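Local coordinates for protein thiosulfate sulfurtransferase RDL2, mitochondrial (Saccharomyces cerevisiae, PDB 6K6R) that catalyses the transfer of sulfane sulfur from thiosulfate to cyanide, forming thiocyanate and sulfite, at residues 32-35 with 36-39; 85-88 with 89-93. All blocks are in the same frame, centred on the assembly; numbering follows the deposited sequence.

Contact 1 (32-35 with 36-39); sequences IYTF and DQVR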
ATOM      1  N   ILE A  32      10.355   4.030   6.882  1.00 26.18           N
ATOM      2  CA  ILE A  32       9.416   3.647   7.931  1.00 23.61           C
ATOM      3  C   ILE A  32       8.539   4.843   8.274  1.00 30.82           C
ATOM      4  O   ILE A  32       9.043   5.928   8.588  1.00 38.76           O
ATOM      5  CB  ILE A  32      10.158   3.130   9.174  1.00 29.80           C
ATOM      6  CG1 ILE A  32      11.147   2.020   8.800  1.00 24.40           C
ATOM      7  CG2 ILE A  32       9.170   2.630  10.213  1.00 42.72           C
ATOM      8  CD1 ILE A  32      12.583   2.491   8.650  1.00 43.96           C
ATOM      9  N   TYR A  33       7.224   4.645   8.218  1.00 34.57           N
ATOM     10  CA  TYR A  33       6.250   5.689   8.500  1.00 28.25           C
ATOM     11  C   TYR A  33       5.545   5.411   9.821  1.00 33.94           C
ATOM     12  O   TYR A  33       5.379   4.257  10.225  1.00 35.06           O
ATOM     13  CB  TYR A  33       5.215   5.796   7.375  1.00 24.91           C
ATOM     14  CG  TYR A  33       5.727   6.479   6.126  1.00 36.91           C
ATOM     15  CD1 TYR A  33       6.582   5.822   5.253  1.00 26.13           C
ATOM     16  CD2 TYR A  33       5.352   7.781   5.822  1.00 31.34           C
ATOM     17  CE1 TYR A  33       7.053   6.442   4.110  1.00 30.70           C
ATOM     18  CE2 TYR A  33       5.817   8.410   4.681  1.00 20.52           C
ATOM     19  CZ  TYR A  33       6.666   7.737   3.830  1.00 33.74           C
ATOM     20  OH  TYR A  33       7.130   8.359   2.695  1.00 43.91           O
ATOM     21  N   THR A  34       5.126   6.482  10.489  1.00 29.41           N
ATOM     22  CA  THR A  34       4.432   6.385  11.761  1.00 26.76           C
ATOM     23  C   THR A  34       2.942   6.654  11.564  1.00 25.14           C
ATOM     24  O   THR A  34       2.477   6.948  10.460  1.00 30.79           O
ATOM     25  CB  THR A  34       5.034   7.357  12.778  1.00 21.90           C
ATOM     26  OG1 THR A  34       4.922   8.696  12.283  1.00 30.40           O
ATOM     27  CG2 THR A  34       6.499   7.032  13.019  1.00 21.35           C
ATOM     28  N   PHE A  35       2.186   6.549  12.658  1.00 22.84           N
ATOM     29  CA  PHE A  35       0.747   6.796  12.598  1.00 22.88           C
ATOM     30  C   PHE A  35       0.454   8.212  12.116  1.00 33.02           C
ATOM     31  O   PHE A  35      -0.399   8.420  11.246  1.00 32.15           O
ATOM     32  CB  PHE A  35       0.119   6.549  13.971  1.00 34.04           C
ATOM     33  CG  PHE A  35      -1.352   6.861  14.036  1.00 32.07           C
ATOM     34  CD1 PHE A  35      -2.293   5.891  13.731  1.00 36.56           C
ATOM     35  CD2 PHE A  35      -1.793   8.119  14.416  1.00 36.09           C
ATOM     36  CE1 PHE A  35      -3.646   6.175  13.793  1.00 36.11           C
ATOM     37  CE2 PHE A  35      -3.144   8.408  14.478  1.00 41.51           C
ATOM     38  CZ  PHE A  35      -4.071   7.435  14.167  1.00 41.20           C
ATOM     39  N   ASP A  36       1.159   9.201  12.672  1.00 39.61           N
ATOM     40  CA  ASP A  36       0.902  10.591  12.311  1.00 34.05           C
ATOM     41  C   ASP A  36       1.255  10.864  10.853  1.00 29.71           C
ATOM     42  O   ASP A  36       0.536  11.595  10.163  1.00 33.84           O
ATOM     43  CB  ASP A  36       1.680  11.525  13.235  1.00 41.98           C
ATOM     44  CG  ASP A  36       0.975  11.758  14.556  1.00 47.38           C
ATOM     45  OD1 ASP A  36      -0.268  11.641  14.597  1.00 44.24           O
ATOM     46  OD2 ASP A  36       1.665  12.053  15.554  1.00 62.58           O
ATOM     47  N   GLN A  37       2.357  10.288  10.368  1.00 30.39           N
ATOM     48  CA  GLN A  37       2.729  10.475   8.969  1.00 30.09           C
ATOM     49  C   GLN A  37       1.706   9.852   8.031  1.00 31.13           C
ATOM     50  O   GLN A  37       1.465  10.377   6.937  1.00 30.87           O
ATOM     51  CB  GLN A  37       4.115   9.886   8.710  1.00 26.15           C
ATOM     52  CG  GLN A  37       5.230  10.559   9.488  1.00 26.05           C
ATOM     53  CD  GLN A  37       6.545   9.818   9.371  1.00 32.22           C
ATOM     54  OE1 GLN A  37       6.705   8.724   9.911  1.00 38.80           O
ATOM     55  NE2 GLN A  37       7.497  10.411   8.660  1.00 45.40           N
ATOM     56  N   VAL A  38       1.096   8.738   8.437  1.00 32.20           N
ATOM     57  CA  VAL A  38       0.041   8.132   7.635  1.00 29.81           C
ATOM     58  C   VAL A  38      -1.260   8.912   7.785  1.00 27.47           C
ATOM     59  O   VAL A  38      -2.008   9.086   6.817  1.00 30.20           O
ATOM     60  CB  VAL A  38      -0.129   6.651   8.018  1.00 32.51           C
ATOM     61  CG1 VAL A  38      -1.271   6.028   7.244  1.00 26.78           C
ATOM     62  CG2 VAL A  38       1.160   5.888   7.758  1.00 30.65           C
ATOM     63  N   ARG A  39      -1.547   9.398   8.995  1.00 30.93           N
ATOM     64  CA  ARG A  39      -2.730  10.230   9.197  1.00 31.32           C
ATOM     65  C   ARG A  39      -2.630  11.526   8.403  1.00 36.55           C
ATOM     66  O   ARG A  39      -3.635  12.023   7.880  1.00 30.87           O
ATOM     67  CB  ARG A  39      -2.918  10.523  10.687  1.00 31.92           C
ATOM     68  CG  ARG A  39      -4.094  11.435  11.000  1.00 45.03           C
ATOM     69  CD  ARG A  39      -3.922  12.117  12.349  1.00 52.06           C
ATOM     70  NE  ARG A  39      -4.910  11.662  13.323  1.00 63.70           N
ATOM     71  CZ  ARG A  39      -4.684  11.572  14.630  1.00 65.33           C
ATOM     72  NH1 ARG A  39      -3.500  11.907  15.124  1.00 46.16           N
ATOM     73  NH2 ARG A  39      -5.642  11.147  15.443  1.00 64.11           N
TER
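Gln37 reaches back alongside Thr34, its chain extended beyond CG, and its OE1 accepts from both Thr34 N at 2.8 Å and the hydroxyl Thr34 OG1 at 3.0 Å, the two donors arriving from opposite faces of the amide plane. Thr34 OG1 can turn to this oxygen because chi1 (60°) sets it between its own N and carbonyl carbon. A glutamine suits the place: its chain is long enough to return from the first turn and present a carbonyl. Its CB meanwhile rests at the edge of the Tyr33 ring, whose hydroxyl is held by Glu101. The helical bonds start here too, with Val38 N 3.0 Å from Thr34 O and Arg39 N 2.7 Å from Phe35 O. Phe35 CE2 sits 3.5 Å from Arg39 CZ, over the guanidinium face, with the two planes 81° apart. Arg39 NH1 forms a salt bridge with Asp36 OD1, its hydrogen bond weak at 3.3 Å. Val38 turns inward to Met65 and Tyr130. Thr34 is the N-cap of helix 35-43, and the bond from its backbone N to the Gln37 side chain is the one half of a capping box present, opening the helix that follows edge strand 31-32 of the rhodanese fold.

Contact 2 (85-88 with 89-93); sequences KEFH and KVFQF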
ATOM      1  N   LYS A  85      -2.454  -2.247 -19.185  1.00 49.77           N
ATOM      2  CA  LYS A  85      -3.878  -2.365 -19.477  1.00 43.91           C
ATOM      3  C   LYS A  85      -4.535  -3.483 -18.674  1.00 47.73           C
ATOM      4  O   LYS A  85      -5.658  -3.315 -18.183  1.00 56.59           O
ATOM      5  CB  LYS A  85      -4.089  -2.593 -20.971  1.00 54.18           C
ATOM      6  CG  LYS A  85      -5.540  -2.601 -21.377  1.00 73.76           C
ATOM      7  CD  LYS A  85      -5.790  -3.722 -22.365  1.00 61.55           C
ATOM      8  CE  LYS A  85      -5.128  -3.438 -23.704  1.00 72.25           C
ATOM      9  NZ  LYS A  85      -5.004  -4.684 -24.518  1.00 71.36           N
ATOM     10  N   GLU A  86      -3.865  -4.628 -18.542  1.00 38.20           N
ATOM     11  CA  GLU A  86      -4.435  -5.719 -17.763  1.00 42.23           C
ATOM     12  C   GLU A  86      -4.465  -5.386 -16.277  1.00 41.79           C
ATOM     13  O   GLU A  86      -5.361  -5.845 -15.561  1.00 43.42           O
ATOM     14  CB  GLU A  86      -3.659  -7.016 -18.007  1.00 33.38           C
ATOM     15  CG  GLU A  86      -4.468  -8.267 -17.673  1.00 42.63           C
ATOM     16  CD  GLU A  86      -3.599  -9.471 -17.356  1.00 57.19           C
ATOM     17  OE1 GLU A  86      -3.995 -10.284 -16.489  1.00 40.67           O
ATOM     18  OE2 GLU A  86      -2.525  -9.612 -17.978  1.00 46.77           O
ATOM     19  N   PHE A  87      -3.500  -4.599 -15.793  1.00 37.74           N
ATOM     20  CA  PHE A  87      -3.565  -4.133 -14.411  1.00 36.16           C
ATOM     21  C   PHE A  87      -4.828  -3.318 -14.175  1.00 40.18           C
ATOM     22  O   PHE A  87      -5.514  -3.500 -13.163  1.00 44.57           O
ATOM     23  CB  PHE A  87      -2.322  -3.307 -14.070  1.00 33.07           C
ATOM     24  CG  PHE A  87      -2.163  -3.015 -12.598  1.00 32.73           C
ATOM     25  CD1 PHE A  87      -2.897  -2.007 -11.990  1.00 29.50           C
ATOM     26  CD2 PHE A  87      -1.273  -3.743 -11.825  1.00 33.31           C
ATOM     27  CE1 PHE A  87      -2.750  -1.736 -10.644  1.00 35.15           C
ATOM     28  CE2 PHE A  87      -1.122  -3.475 -10.475  1.00 29.30           C
ATOM     29  CZ  PHE A  87      -1.861  -2.470  -9.885  1.00 39.50           C
ATOM     30  N   HIS A  88      -5.153  -2.416 -15.104  1.00 36.34           N
ATOM     31  CA  HIS A  88      -6.357  -1.607 -14.958  1.00 47.23           C
ATOM     32  C   HIS A  88      -7.619  -2.447 -15.089  1.00 46.21           C
ATOM     33  O   HIS A  88      -8.632  -2.138 -14.456  1.00 49.66           O
ATOM     34  CB  HIS A  88      -6.366  -0.480 -15.988  1.00 58.71           C
ATOM     35  CG  HIS A  88      -7.364   0.595 -15.693  1.00 55.87           C
ATOM     36  ND1 HIS A  88      -8.719   0.423 -15.878  1.00 57.28           N
ATOM     37  CD2 HIS A  88      -7.207   1.851 -15.214  1.00 56.29           C
ATOM     38  CE1 HIS A  88      -9.353   1.530 -15.531  1.00 51.18           C
ATOM     39  NE2 HIS A  88      -8.458   2.411 -15.125  1.00 63.65           N
ATOM     40  N   LYS A  89      -7.582  -3.505 -15.899  1.00 43.29           N
ATOM     41  CA  LYS A  89      -8.761  -4.351 -16.041  1.00 43.90           C
ATOM     42  C   LYS A  89      -8.957  -5.236 -14.816  1.00 51.04           C
ATOM     43  O   LYS A  89     -10.093  -5.500 -14.408  1.00 60.08           O
ATOM     44  CB  LYS A  89      -8.649  -5.199 -17.307  1.00 40.00           C
ATOM     45  CG  LYS A  89      -8.927  -4.442 -18.605  1.00 71.58           C
ATOM     46  CD  LYS A  89     -10.044  -3.416 -18.443  1.00 73.56           C
ATOM     47  CE  LYS A  89      -9.529  -1.992 -18.614  1.00 63.66           C
ATOM     48  NZ  LYS A  89     -10.597  -0.987 -18.347  1.00 71.49           N
ATOM     49  N   VAL A  90      -7.861  -5.697 -14.212  1.00 46.06           N
ATOM     50  CA  VAL A  90      -7.964  -6.604 -13.076  1.00 41.20           C
ATOM     51  C   VAL A  90      -8.333  -5.846 -11.805  1.00 46.43           C
ATOM     52  O   VAL A  90      -9.129  -6.330 -10.993  1.00 37.86           O
ATOM     53  CB  VAL A  90      -6.651  -7.393 -12.912  1.00 38.54           C
ATOM     54  CG1 VAL A  90      -6.623  -8.123 -11.578  1.00 35.90           C
ATOM     55  CG2 VAL A  90      -6.482  -8.381 -14.057  1.00 29.57           C
ATOM     56  N   PHE A  91      -7.779  -4.646 -11.614  1.00 47.44           N
ATOM     57  CA  PHE A  91      -7.951  -3.911 -10.367  1.00 47.85           C
ATOM     58  C   PHE A  91      -8.838  -2.679 -10.478  1.00 50.14           C
ATOM     59  O   PHE A  91      -9.270  -2.162  -9.443  1.00 52.11           O
ATOM     60  CB  PHE A  91      -6.585  -3.486  -9.811  1.00 43.42           C
ATOM     61  CG  PHE A  91      -5.687  -4.639  -9.469  1.00 35.65           C
ATOM     62  CD1 PHE A  91      -5.906  -5.385  -8.324  1.00 32.16           C
ATOM     63  CD2 PHE A  91      -4.633  -4.982 -10.298  1.00 28.35           C
ATOM     64  CE1 PHE A  91      -5.086  -6.449  -8.007  1.00 30.01           C
ATOM     65  CE2 PHE A  91      -3.809  -6.045  -9.986  1.00 32.85           C
ATOM     66  CZ  PHE A  91      -4.039  -6.780  -8.840  1.00 22.92           C
ATOM     67  N   GLN A  92      -9.108  -2.197 -11.692  1.00 54.54           N
ATOM     68  CA  GLN A  92      -9.960  -1.026 -11.921  1.00 62.38           C
ATOM     69  C   GLN A  92      -9.366   0.242 -11.307  1.00 65.38           C
ATOM     70  O   GLN A  92     -10.083   1.098 -10.784  1.00 64.88           O
ATOM     71  CB  GLN A  92     -11.388  -1.263 -11.425  1.00 60.46           C
ATOM     72  CG  GLN A  92     -12.275  -1.925 -12.465  1.00 57.08           C
ATOM     73  CD  GLN A  92     -12.182  -1.248 -13.822  1.00 78.04           C
ATOM     74  OE1 GLN A  92     -11.842  -1.882 -14.822  1.00 72.06           O
ATOM     75  NE2 GLN A  92     -12.488   0.043 -13.862  1.00 71.13           N
ATOM     76  N   PHE A  93      -8.042   0.356 -11.367  1.00 54.63           N
ATOM     77  CA  PHE A  93      -7.365   1.635 -11.215  1.00 39.38           C
ATOM     78  C   PHE A  93      -6.049   1.558 -11.976  1.00 42.23           C
ATOM     79  O   PHE A  93      -5.618   0.484 -12.403  1.00 50.45           O
ATOM     80  CB  PHE A  93      -7.155   2.022  -9.740  1.00 41.10           C
ATOM     81  CG  PHE A  93      -6.381   1.015  -8.932  1.00 45.78           C
ATOM     82  CD1 PHE A  93      -4.997   0.975  -8.982  1.00 36.83           C
ATOM     83  CD2 PHE A  93      -7.041   0.134  -8.092  1.00 47.21           C
ATOM     84  CE1 PHE A  93      -4.287   0.059  -8.228  1.00 38.74           C
ATOM     85  CE2 PHE A  93      -6.336  -0.784  -7.334  1.00 33.54           C
ATOM     86  CZ  PHE A  93      -4.958  -0.822  -7.404  1.00 38.13           C
TER
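Phe87, Phe91 and Phe93 form an aromatic cluster at the C-terminal end of helix 84-91 in the rhodanese domain. Phe91 CD2 stands 3.6 Å above the Phe87 ring, over its centre, but the planes are tilted by 43°, so the pair is oblique. Phe93 meets the edge of the same ring, CE1 to CE1 at 3.4 Å, with its plane turned 72° from that of Phe87. Phe87 can serve both neighbours because its CG is anti to the backbone N (chi1 -168°), which swings the ring along the helix toward its end. Flat, apolar rings suit this side, where Phe87 also touches Ile71 and Lys95, and Phe91 reaches Ala79 and Leu82. The backbone sets the spacing: Phe91 N bonds to Phe87 O at 3.0 Å, placing the two rings one turn apart. Gln92 then leaves the helix with positive phi, and this change of direction brings Phe93 back beside Phe87. Gln92 N still reaches His88 O at 2.8 Å, though it comes from above the carbonyl plane. Next to this turn, the bent chain of Lys89 brings NZ to His88 ND1 in a weak hydrogen bond of 3.4 Å. The returning backbone lies over one face of the His88 imidazole, and Phe93 O receives a CA-H...O contact from His88 CA at 3.4 Å.

How the contacts relate
Contacts 1 and 2 deal with opposite ends of two different helices: contact 1 with the start of helix 35-43, contact 2 with the last turns and exit of helix 84-91. They lie on opposite sides of the chain's centre, their own centres about 28 Å apart, and do not touch. Contact 1 is partly buried, with Tyr33 and Val38 facing inward, whereas contact 2 is a surface contact in which Phe87 alone is buried. The chemistry follows the helix ends. At the start, amide hydrogens need acceptors, and a side-chain carbonyl supplies one; at the exit, a positive-phi residue turns the chain, and aromatic rings pack across the turn.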